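Local coordinates for protein CT_858 (Chlamydia trachomatis, PDB 3DOR) that is the secreted chlamydial protease CPAF, which probably cleaves proteins as a serine-type endopeptidase and is seen here in its mature, dimeric form, at residues 83-88 against 102-107; 360-365 against 477-482. All coordinates share one frame; numbering follows the deposited sequence.

Interaction 1: residues 83-88 against 102-107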
ATOM      1  N   SER B  83       0.920  11.839  23.373  1.00 33.30           N
ATOM      2  CA  SER B  83       0.493  13.138  22.869  1.00 33.55           C
ATOM      3  C   SER B  83       0.028  14.089  23.968  1.00 33.55           C
ATOM      4  O   SER B  83      -0.324  13.666  25.072  1.00 33.79           O
ATOM      5  CB  SER B  83      -0.638  12.963  21.854  1.00 33.26           C
ATOM      6  OG  SER B  83      -1.842  12.572  22.495  1.00 34.50           O
ATOM      7  N   ALA B  84       0.024  15.377  23.646  1.00 33.49           N
ATOM      8  CA  ALA B  84      -0.402  16.422  24.572  1.00 34.53           C
ATOM      9  C   ALA B  84      -1.319  17.356  23.794  1.00 33.82           C
ATOM     10  O   ALA B  84      -1.022  17.706  22.659  1.00 35.33           O
ATOM     11  CB  ALA B  84       0.806  17.182  25.095  1.00 34.62           C
ATOM     12  N   TYR B  85      -2.425  17.762  24.405  1.00 34.22           N
ATOM     13  CA  TYR B  85      -3.383  18.625  23.728  1.00 33.90           C
ATOM     14  C   TYR B  85      -4.091  19.594  24.664  1.00 32.72           C
ATOM     15  O   TYR B  85      -4.478  19.213  25.764  1.00 33.09           O
ATOM     16  CB  TYR B  85      -4.442  17.755  23.044  1.00 33.77           C
ATOM     17  CG  TYR B  85      -5.560  18.526  22.370  1.00 35.11           C
ATOM     18  CD1 TYR B  85      -5.359  19.147  21.136  1.00 35.46           C
ATOM     19  CD2 TYR B  85      -6.824  18.614  22.957  1.00 34.14           C
ATOM     20  CE1 TYR B  85      -6.391  19.839  20.500  1.00 36.65           C
ATOM     21  CE2 TYR B  85      -7.865  19.302  22.334  1.00 36.14           C
ATOM     22  CZ  TYR B  85      -7.640  19.913  21.104  1.00 37.98           C
ATOM     23  OH  TYR B  85      -8.658  20.593  20.480  1.00 40.14           O
ATOM     24  N   LEU B  86      -4.251  20.839  24.216  1.00 30.91           N
ATOM     25  CA  LEU B  86      -4.971  21.867  24.965  1.00 30.79           C
ATOM     26  C   LEU B  86      -6.120  22.317  24.058  1.00 31.49           C
ATOM     27  O   LEU B  86      -5.897  22.689  22.909  1.00 32.06           O
ATOM     28  CB  LEU B  86      -4.053  23.038  25.309  1.00 29.24           C
ATOM     29  CG  LEU B  86      -3.018  22.670  26.384  1.00 31.88           C
ATOM     30  CD1 LEU B  86      -2.061  23.827  26.644  1.00 27.88           C
ATOM     31  CD2 LEU B  86      -3.764  22.277  27.657  1.00 28.42           C
ATOM     32  N   PRO B  87      -7.365  22.289  24.570  1.00 32.14           N
ATOM     33  CA  PRO B  87      -8.595  22.661  23.860  1.00 31.16           C
ATOM     34  C   PRO B  87      -8.815  24.121  23.455  1.00 31.65           C
ATOM     35  O   PRO B  87      -9.877  24.694  23.722  1.00 31.62           O
ATOM     36  CB  PRO B  87      -9.683  22.167  24.801  1.00 31.52           C
ATOM     37  CG  PRO B  87      -9.092  22.480  26.139  1.00 33.69           C
ATOM     38  CD  PRO B  87      -7.652  22.015  25.992  1.00 32.72           C
ATOM     39  N   TYR B  88      -7.827  24.714  22.798  1.00 30.43           N
ATOM     40  CA  TYR B  88      -7.950  26.097  22.345  1.00 31.69           C
ATOM     41  C   TYR B  88      -7.474  26.262  20.915  1.00 31.73           C
ATOM     42  O   TYR B  88      -6.780  25.400  20.378  1.00 31.00           O
ATOM     43  CB  TYR B  88      -7.148  27.033  23.240  1.00 32.85           C
ATOM     44  CG  TYR B  88      -7.452  26.840  24.696  1.00 34.72           C
ATOM     45  CD1 TYR B  88      -6.674  25.988  25.480  1.00 34.68           C
ATOM     46  CD2 TYR B  88      -8.544  27.470  25.282  1.00 34.53           C
ATOM     47  CE1 TYR B  88      -6.982  25.766  26.821  1.00 37.63           C
ATOM     48  CE2 TYR B  88      -8.863  27.257  26.621  1.00 37.18           C
ATOM     49  CZ  TYR B  88      -8.081  26.402  27.382  1.00 37.19           C
ATOM     50  OH  TYR B  88      -8.420  26.163  28.690  1.00 39.81           O
ATOM     51  N   ASP B 102     -11.277  30.171  19.444  1.00 31.07           N
ATOM     52  CA  ASP B 102     -12.136  29.069  19.833  1.00 32.00           C
ATOM     53  C   ASP B 102     -11.721  28.423  21.150  1.00 33.69           C
ATOM     54  O   ASP B 102     -10.533  28.277  21.447  1.00 30.96           O
ATOM     55  CB  ASP B 102     -12.192  28.023  18.721  1.00 33.74           C
ATOM     56  CG  ASP B 102     -13.485  27.226  18.740  1.00 36.17           C
ATOM     57  OD1 ASP B 102     -14.414  27.615  19.482  1.00 33.75           O
ATOM     58  OD2 ASP B 102     -13.574  26.220  18.005  1.00 32.98           O
ATOM     59  N   ILE B 103     -12.731  28.055  21.935  1.00 35.21           N
ATOM     60  CA  ILE B 103     -12.552  27.411  23.231  1.00 36.12           C
ATOM     61  C   ILE B 103     -13.354  26.113  23.170  1.00 36.87           C
ATOM     62  O   ILE B 103     -14.557  26.137  22.901  1.00 37.72           O
ATOM     63  CB  ILE B 103     -13.116  28.290  24.369  1.00 38.09           C
ATOM     64  CG1 ILE B 103     -12.537  29.708  24.285  1.00 39.43           C
ATOM     65  CG2 ILE B 103     -12.801  27.658  25.715  1.00 39.66           C
ATOM     66  CD1 ILE B 103     -11.029  29.770  24.336  1.00 41.54           C
ATOM     67  N   MET B 104     -12.700  24.981  23.413  1.00 36.39           N
ATOM     68  CA  MET B 104     -13.397  23.699  23.344  1.00 37.40           C
ATOM     69  C   MET B 104     -13.444  22.914  24.653  1.00 38.35           C
ATOM     70  O   MET B 104     -13.222  21.705  24.665  1.00 38.88           O
ATOM     71  CB  MET B 104     -12.774  22.820  22.253  1.00 37.45           C
ATOM     72  CG  MET B 104     -12.778  23.436  20.853  1.00 36.72           C
ATOM     73  SD  MET B 104     -11.496  24.689  20.607  1.00 36.89           S
ATOM     74  CE  MET B 104     -10.127  23.674  20.102  1.00 35.05           C
ATOM     75  N   THR B 105     -13.742  23.597  25.750  1.00 39.57           N
ATOM     76  CA  THR B 105     -13.833  22.947  27.051  1.00 42.08           C
ATOM     77  C   THR B 105     -14.890  23.661  27.889  1.00 44.07           C
ATOM     78  O   THR B 105     -15.399  24.701  27.478  1.00 41.58           O
ATOM     79  CB  THR B 105     -12.477  22.970  27.785  1.00 41.23           C
ATOM     80  OG1 THR B 105     -12.622  22.339  29.061  1.00 43.66           O
ATOM     81  CG2 THR B 105     -11.991  24.389  27.968  1.00 39.15           C
ATOM     82  N   PHE B 106     -15.220  23.103  29.053  1.00 48.44           N
ATOM     83  CA  PHE B 106     -16.231  23.695  29.930  1.00 52.29           C
ATOM     84  C   PHE B 106     -15.926  25.149  30.265  1.00 54.17           C
ATOM     85  O   PHE B 106     -14.781  25.595  30.203  1.00 53.86           O
ATOM     86  CB  PHE B 106     -16.360  22.885  31.225  1.00 55.64           C
ATOM     87  CG  PHE B 106     -15.113  22.882  32.062  1.00 59.29           C
ATOM     88  CD1 PHE B 106     -14.867  23.895  32.986  1.00 60.71           C
ATOM     89  CD2 PHE B 106     -14.162  21.882  31.899  1.00 60.28           C
ATOM     90  CE1 PHE B 106     -13.685  23.909  33.737  1.00 61.90           C
ATOM     91  CE2 PHE B 106     -12.982  21.885  32.640  1.00 61.55           C
ATOM     92  CZ  PHE B 106     -12.740  22.898  33.560  1.00 62.06           C
ATOM     93  N   SER B 107     -16.973  25.873  30.635  1.00 57.91           N
ATOM     94  CA  SER B 107     -16.898  27.289  30.973  1.00 60.59           C
ATOM     95  C   SER B 107     -15.712  27.719  31.817  1.00 61.57           C
ATOM     96  O   SER B 107     -15.777  27.662  33.043  1.00 63.20           O
ATOM     97  CB  SER B 107     -18.180  27.705  31.692  1.00 62.95           C
ATOM     98  OG  SER B 107     -18.391  26.926  32.860  1.00 62.94           O
TER
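Met104 meets Pro87 through its backbone N-H and through a side chain folded over the Pro87 carbonyl. Its backbone N donates to Pro87 O, with 2.9 Å between Met104 N and Pro87 O, nearly straight at 164°, although the N-H comes in above the carbonyl plane. The Met104 side chain starts beside its own backbone N, anti to the carbonyl carbon, and then bends at both chi2 and chi3. This hook carries Met104 SD to 3.5 Å from Pro87 O and lays CE against Pro87 C. Met104 CE also lies 3.4 Å from Tyr85 OH. Tyr85 reaches it because its CG is anti to the backbone N (chi1 176°), so that the phenol extends to the bent thioether and crosses it at about a right angle.

Pro87 is the centre of an inverse gamma turn, closed by Tyr88 N bonding to Leu86 O at 2.8 Å, where strand 83-92 is interrupted. That strand forms a beta hairpin with strand 98-103, and both arms belong to the PDZ domain. Beyond the turn, Tyr88 and Ile103 form an antiparallel non-hydrogen-bonded pair with side chains on the same face, where Ile110 packs on both.

The two pair residues adopt the same first rotamer, with CG of Tyr88 and CG1 of Ile103 each beside its backbone N. Ile103 then folds at chi2 (-57°), bringing Ile103 CD1 to 3.5 Å from Tyr88 CD2, in the ring plane and at its edge. Thr105 keeps OG1 anti to its N and places CG2 in the crowded position between N and carbonyl carbon. Thr105 CB rests 3.8 Å from Pro87 CG, while CG2 lies near both that ring and Tyr88 OH.

Interaction 2: residues 360-365 against 477-482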
ATOM      1  N   PRO B 360     -10.522  26.577 -22.537  1.00 32.33           N
ATOM      2  CA  PRO B 360      -9.461  25.750 -21.955  1.00 30.83           C
ATOM      3  C   PRO B 360      -8.527  26.552 -21.048  1.00 30.16           C
ATOM      4  O   PRO B 360      -8.310  27.747 -21.257  1.00 28.41           O
ATOM      5  CB  PRO B 360      -8.751  25.186 -23.184  1.00 32.45           C
ATOM      6  CG  PRO B 360      -8.948  26.268 -24.210  1.00 35.92           C
ATOM      7  CD  PRO B 360     -10.392  26.658 -24.004  1.00 32.96           C
ATOM      8  N   LEU B 361      -7.987  25.883 -20.035  1.00 27.98           N
ATOM      9  CA  LEU B 361      -7.074  26.518 -19.092  1.00 29.02           C
ATOM     10  C   LEU B 361      -5.707  25.830 -19.123  1.00 29.52           C
ATOM     11  O   LEU B 361      -5.607  24.633 -18.878  1.00 28.41           O
ATOM     12  CB  LEU B 361      -7.651  26.444 -17.671  1.00 26.39           C
ATOM     13  CG  LEU B 361      -9.035  27.066 -17.439  1.00 27.31           C
ATOM     14  CD1 LEU B 361      -9.494  26.791 -16.015  1.00 24.70           C
ATOM     15  CD2 LEU B 361      -8.974  28.557 -17.711  1.00 24.27           C
ATOM     16  N   GLU B 362      -4.661  26.591 -19.430  1.00 30.44           N
ATOM     17  CA  GLU B 362      -3.305  26.050 -19.471  1.00 32.23           C
ATOM     18  C   GLU B 362      -2.932  25.544 -18.086  1.00 30.24           C
ATOM     19  O   GLU B 362      -3.249  26.181 -17.091  1.00 29.27           O
ATOM     20  CB  GLU B 362      -2.310  27.133 -19.895  1.00 35.17           C
ATOM     21  CG  GLU B 362      -1.955  27.120 -21.368  1.00 45.61           C
ATOM     22  CD  GLU B 362      -1.194  25.869 -21.764  1.00 48.71           C
ATOM     23  OE1 GLU B 362      -0.160  25.582 -21.124  1.00 52.58           O
ATOM     24  OE2 GLU B 362      -1.627  25.176 -22.711  1.00 50.60           O
ATOM     25  N   LEU B 363      -2.259  24.400 -18.025  1.00 28.97           N
ATOM     26  CA  LEU B 363      -1.855  23.831 -16.750  1.00 26.97           C
ATOM     27  C   LEU B 363      -0.353  23.877 -16.556  1.00 27.91           C
ATOM     28  O   LEU B 363       0.406  23.747 -17.512  1.00 31.66           O
ATOM     29  CB  LEU B 363      -2.301  22.367 -16.654  1.00 24.50           C
ATOM     30  CG  LEU B 363      -3.801  22.086 -16.496  1.00 24.40           C
ATOM     31  CD1 LEU B 363      -4.123  20.641 -16.875  1.00 22.95           C
ATOM     32  CD2 LEU B 363      -4.193  22.369 -15.051  1.00 19.55           C
ATOM     33  N   PRO B 364       0.097  24.087 -15.313  1.00 27.51           N
ATOM     34  CA  PRO B 364       1.538  24.115 -15.069  1.00 27.72           C
ATOM     35  C   PRO B 364       2.034  22.668 -15.212  1.00 28.90           C
ATOM     36  O   PRO B 364       1.297  21.723 -14.913  1.00 28.84           O
ATOM     37  CB  PRO B 364       1.635  24.628 -13.634  1.00 27.42           C
ATOM     38  CG  PRO B 364       0.333  24.217 -13.023  1.00 28.07           C
ATOM     39  CD  PRO B 364      -0.651  24.500 -14.115  1.00 26.90           C
ATOM     40  N   LYS B 365       3.272  22.500 -15.665  1.00 26.23           N
ATOM     41  CA  LYS B 365       3.845  21.174 -15.862  1.00 26.85           C
ATOM     42  C   LYS B 365       4.710  20.787 -14.679  1.00 26.28           C
ATOM     43  O   LYS B 365       4.998  21.619 -13.827  1.00 25.60           O
ATOM     44  CB  LYS B 365       4.678  21.145 -17.148  1.00 26.21           C
ATOM     45  CG  LYS B 365       3.853  21.358 -18.406  1.00 29.23           C
ATOM     46  CD  LYS B 365       4.728  21.300 -19.651  1.00 33.83           C
ATOM     47  CE  LYS B 365       3.897  21.476 -20.921  1.00 36.16           C
ATOM     48  NZ  LYS B 365       3.250  22.818 -20.974  1.00 37.51           N
ATOM     49  N   LYS B 477      -5.447  31.949 -11.833  1.00 23.18           N
ATOM     50  CA  LYS B 477      -4.736  33.223 -11.897  1.00 23.96           C
ATOM     51  C   LYS B 477      -3.941  33.344 -13.191  1.00 25.26           C
ATOM     52  O   LYS B 477      -4.092  34.322 -13.920  1.00 26.73           O
ATOM     53  CB  LYS B 477      -3.785  33.371 -10.708  1.00 21.40           C
ATOM     54  CG  LYS B 477      -3.166  34.766 -10.562  1.00 21.27           C
ATOM     55  CD  LYS B 477      -2.459  34.891  -9.209  1.00 22.02           C
ATOM     56  CE  LYS B 477      -2.163  36.346  -8.840  1.00 22.35           C
ATOM     57  NZ  LYS B 477      -1.192  37.010  -9.762  1.00 22.47           N
ATOM     58  N   ASP B 478      -3.113  32.341 -13.485  1.00 24.49           N
ATOM     59  CA  ASP B 478      -2.279  32.371 -14.686  1.00 25.38           C
ATOM     60  C   ASP B 478      -3.045  32.317 -16.012  1.00 25.53           C
ATOM     61  O   ASP B 478      -2.487  32.623 -17.062  1.00 22.97           O
ATOM     62  CB  ASP B 478      -1.216  31.256 -14.617  1.00 24.42           C
ATOM     63  CG  ASP B 478      -0.191  31.495 -13.508  1.00 25.93           C
ATOM     64  OD1 ASP B 478      -0.280  32.539 -12.828  1.00 25.79           O
ATOM     65  OD2 ASP B 478       0.710  30.653 -13.305  1.00 28.67           O
ATOM     66  N   ASN B 479      -4.323  31.954 -15.961  1.00 26.54           N
ATOM     67  CA  ASN B 479      -5.161  31.897 -17.168  1.00 26.10           C
ATOM     68  C   ASN B 479      -6.129  33.076 -17.142  1.00 26.51           C
ATOM     69  O   ASN B 479      -7.018  33.185 -17.996  1.00 26.13           O
ATOM     70  CB  ASN B 479      -5.956  30.580 -17.226  1.00 25.76           C
ATOM     71  CG  ASN B 479      -5.114  29.397 -17.692  1.00 26.72           C
ATOM     72  OD1 ASN B 479      -4.833  29.251 -18.880  1.00 27.11           O
ATOM     73  ND2 ASN B 479      -4.704  28.552 -16.754  1.00 25.27           N
ATOM     74  N   ASP B 480      -5.956  33.949 -16.147  1.00 26.84           N
ATOM     75  CA  ASP B 480      -6.795  35.139 -15.984  1.00 24.10           C
ATOM     76  C   ASP B 480      -8.295  34.788 -15.942  1.00 24.77           C
ATOM     77  O   ASP B 480      -9.110  35.500 -16.528  1.00 24.35           O
ATOM     78  CB  ASP B 480      -6.551  36.123 -17.141  1.00 25.93           C
ATOM     79  CG  ASP B 480      -5.107  36.625 -17.212  1.00 29.74           C
ATOM     80  OD1 ASP B 480      -4.458  36.526 -18.254  1.00 35.01           O
ATOM     81  OD2 ASP B 480      -4.608  37.178 -16.115  1.00 28.82           O
ATOM     82  N   ARG B 481      -8.654  33.710 -15.253  1.00 23.59           N
ATOM     83  CA  ARG B 481     -10.055  33.277 -15.163  1.00 25.94           C
ATOM     84  C   ARG B 481     -10.747  33.840 -13.923  1.00 23.95           C
ATOM     85  O   ARG B 481     -11.957  34.065 -13.921  1.00 24.92           O
ATOM     86  CB  ARG B 481     -10.130  31.740 -15.090  1.00 25.77           C
ATOM     87  CG  ARG B 481     -11.023  31.064 -16.122  1.00 35.13           C
ATOM     88  CD  ARG B 481     -12.489  30.916 -15.715  1.00 31.61           C
ATOM     89  NE  ARG B 481     -13.115  32.207 -15.555  1.00 37.34           N
ATOM     90  CZ  ARG B 481     -14.391  32.406 -15.250  1.00 33.31           C
ATOM     91  NH1 ARG B 481     -15.220  31.388 -15.081  1.00 30.18           N
ATOM     92  NH2 ARG B 481     -14.812  33.642 -15.059  1.00 31.80           N
ATOM     93  N   ALA B 482      -9.981  34.038 -12.860  1.00 21.68           N
ATOM     94  CA  ALA B 482     -10.553  34.530 -11.619  1.00 22.43           C
ATOM     95  C   ALA B 482      -9.677  35.507 -10.872  1.00 22.46           C
ATOM     96  O   ALA B 482      -8.462  35.565 -11.073  1.00 25.70           O
ATOM     97  CB  ALA B 482     -10.879  33.352 -10.699  1.00 20.26           C
TER
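Asn479 ND2 is gripped by two hydrogen bonds, one to Glu362 O and one to Val475 O in the preceding helix. The first is short and straight, 2.8 Å between Asn479 ND2 and Glu362 O at 167°; it lies in the amide plane and uses a lone pair of the carbonyl. On the other side of the carboxamide, Asn479 OD1 accepts Glu362 N at 2.7 Å, a more bent bond with the donor 30° out of the Asn479 carbonyl plane. One side chain thus takes both the N-H and the C=O of a single strand residue, which fixes the rotation of its amide. Asn479 is the first residue to leave helical geometry after helix 468-478, and a Schellman motif with Asp480 as C-prime ends that helix.

Next to the amide, Leu361, with CG beside its backbone N, rests Leu361 CD2 against both Asn479 CB (3.7 Å) and Arg481 CG (3.6 Å). Arg481 offers only the near end of its chain here: bends at chi2 and chi3 turn the guanidinium away, to the carbonyls of Lys455 and Leu356 and, through NH2, to a sulfate ion probably from the crystallisation liquor.

From the N terminus, the chain meets interaction 1 first, a local contact that closes over the 13 residues between residues 83-88 and 102-107 within the PDZ domain, joining the two arms of one hairpin. Interaction 2 opens much later, in the S41 peptidase region, and closes a far longer loop of 111 residues, rich in helix, between 360-365 and 477-482. It ties the start of strand 361-368, a member of an antiparallel sheet, to the turn that follows helix 468-478. The two contacts follow in series, neither nested nor crossed. The centres of interaction 1 and interaction 2 are about 42 Å apart. They lie on opposite sides of the chain's centre and do not touch.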